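Local coordinates for putative Nitroreductase (Desulfovibrio desulfuricans subsp. desulfuricans str. G20, PDB 3E39) that binds flavin mononucleotide and probably acts as an oxidoreductase of the nitroreductase family, at the interface of chains A and B. Sequence-based numbering; all coordinates share one arbitrary frame. Chains: chain A/B, Putative Nitroreductase.

The interface of chains A and B. Residues chain A 8, 12, 103, 106-107, 110-111; chain B 12, 106-107, 110-111.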
# COMPACT_ATOMS: atom_id res chain seq x y z
N VAL A 8 -7.19 -5.08 13.28
CA VAL A 8 -6.59 -4.76 11.97
C VAL A 8 -7.46 -3.72 11.29
O VAL A 8 -6.95 -2.69 10.81
CB VAL A 8 -6.38 -6.02 11.08
CG1 VAL A 8 -5.87 -5.63 9.74
CG2 VAL A 8 -5.42 -7.02 11.76
N ILE A 12 -6.27 0.28 10.42
CA ILE A 12 -6.43 0.87 9.09
C ILE A 12 -7.17 2.18 9.18
O ILE A 12 -6.79 3.15 8.55
CB ILE A 12 -7.11 -0.12 8.11
CG1 ILE A 12 -6.11 -1.23 7.82
CG2 ILE A 12 -7.57 0.58 6.83
CD1 ILE A 12 -6.68 -2.51 7.23
N ALA A 103 2.57 -0.19 -1.15
CA ALA A 103 2.08 -1.26 -0.26
C ALA A 103 3.08 -1.49 0.87
O ALA A 103 2.69 -1.72 2.03
CB ALA A 103 1.80 -2.53 -1.03
N GLN A 106 2.74 1.51 3.27
CA GLN A 106 1.54 1.36 4.03
C GLN A 106 1.68 0.33 5.15
O GLN A 106 1.27 0.61 6.26
CB GLN A 106 0.34 0.99 3.12
CG GLN A 106 -1.01 0.98 3.86
CD GLN A 106 -1.44 2.34 4.45
OE1 GLN A 106 -0.90 3.40 4.12
NE2 GLN A 106 -2.48 2.30 5.28
N ASN A 107 2.30 -0.82 4.87
CA ASN A 107 2.56 -1.81 5.90
C ASN A 107 3.40 -1.23 7.03
O ASN A 107 3.14 -1.49 8.19
CB ASN A 107 3.32 -3.02 5.34
CG ASN A 107 2.42 -4.09 4.79
OD1 ASN A 107 1.18 -3.98 4.81
ND2 ASN A 107 3.05 -5.16 4.31
N LEU A 110 1.27 1.14 9.16
CA LEU A 110 0.39 0.34 10.00
C LEU A 110 1.20 -0.31 11.15
O LEU A 110 0.77 -0.35 12.31
CB LEU A 110 -0.34 -0.72 9.18
CG LEU A 110 -1.39 -0.17 8.21
CD1 LEU A 110 -1.97 -1.25 7.28
CD2 LEU A 110 -2.54 0.54 8.99
N ALA A 111 2.39 -0.80 10.81
CA ALA A 111 3.27 -1.39 11.81
C ALA A 111 3.68 -0.37 12.86
O ALA A 111 3.64 -0.67 14.06
CB ALA A 111 4.50 -2.02 11.16
N ILE B 12 0.04 -8.63 8.83
CA ILE B 12 0.96 -8.17 7.80
C ILE B 12 1.85 -9.30 7.34
O ILE B 12 2.11 -9.44 6.15
CB ILE B 12 1.78 -6.95 8.27
CG1 ILE B 12 0.87 -5.72 8.32
CG2 ILE B 12 2.97 -6.71 7.32
CD1 ILE B 12 1.45 -4.51 9.04
N GLN B 106 -3.25 -2.58 -0.60
CA GLN B 106 -2.70 -3.26 0.56
C GLN B 106 -3.69 -3.21 1.73
O GLN B 106 -3.90 -4.21 2.39
CB GLN B 106 -1.35 -2.66 0.97
CG GLN B 106 -0.62 -3.44 2.07
CD GLN B 106 -0.32 -4.91 1.71
OE1 GLN B 106 -0.38 -5.29 0.55
NE2 GLN B 106 0.04 -5.71 2.72
N ASN B 107 -4.28 -2.06 2.01
CA ASN B 107 -5.31 -2.01 3.06
C ASN B 107 -6.43 -3.02 2.82
O ASN B 107 -6.95 -3.65 3.75
CB ASN B 107 -5.93 -0.61 3.19
CG ASN B 107 -5.15 0.32 4.09
OD1 ASN B 107 -4.15 -0.06 4.69
ND2 ASN B 107 -5.63 1.58 4.19
N LEU B 110 -5.23 -6.59 3.51
CA LEU B 110 -5.13 -6.81 4.95
C LEU B 110 -6.50 -6.96 5.58
O LEU B 110 -6.70 -7.84 6.43
CB LEU B 110 -4.35 -5.68 5.64
CG LEU B 110 -2.87 -5.61 5.24
CD1 LEU B 110 -2.22 -4.30 5.68
CD2 LEU B 110 -2.08 -6.80 5.77
N ALA B 111 -7.42 -6.08 5.21
CA ALA B 111 -8.82 -6.16 5.68
C ALA B 111 -9.47 -7.49 5.30
O ALA B 111 -10.16 -8.12 6.13
CB ALA B 111 -9.59 -5.03 5.09
O HOH W 1 1.89 -8.06 3.78
O HOH W 2 -4.99 3.67 6.37
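A:Gln106 and B:Asn107 meet in a two-fold symmetric helix-to-helix interface that joins the two copies of the assembly. Helix 94-114 of one chain packs on helix 94-114 of the other, with helix 7-14 of each chain at the flanks. Amide NE2 of A:Gln106 donates to OD1 of B:Asn107 at 2.9 Å. The bond is bent, with 139° at the hydrogen. The donor is tilted from the carbonyl plane, and the two amide planes stand 75° apart. A:Gln106 reaches this oxygen with CG anti to the backbone N (chi1 -173°) and a bend at chi2. The twin bond runs from NE2 of B:Gln106 to OD1 of A:Asn107 at 3.0 Å.

The other end of each asparagine amide faces helix 7-14 of the partner. ND2 of B:Asn107 lies 3.1 Å from water 2, which is also bonded to the backbone O of A:Ile12. Water 1 links ND2 of A:Asn107 to O of B:Ile12 in the same way. With its oxygen and nitrogen both engaged, each asparagine amide is held against rotation.

The isoleucines lie alongside these amides. CG2 of A:Ile12 packs at 3.7 Å from CG of B:Asn107, the two side chains running in opposite directions. The CD1 end of A:Ile12 reaches the backbone O of B:Asn107. B:Ile12 does the same to A:Asn107.

At the centre A:Leu110 and B:Leu110 meet tip to tip, CD1 to CD1 at 3.4 Å, a tight contact. The same methyls also lie beside the asparagine OD1 atoms of the opposite chain. CB of A:Ala103 touches CB of B:Gln106 at 3.7 Å.

Polar amides thus border an apolar leucine pair. Glutamine NE2 and asparagine OD1 are paired directly across the chains, and asparagine ND2 is paired through water. Nitroreductases of this family are typically dimers, so this patch probably helps hold the FMN-binding protein together as a dimer.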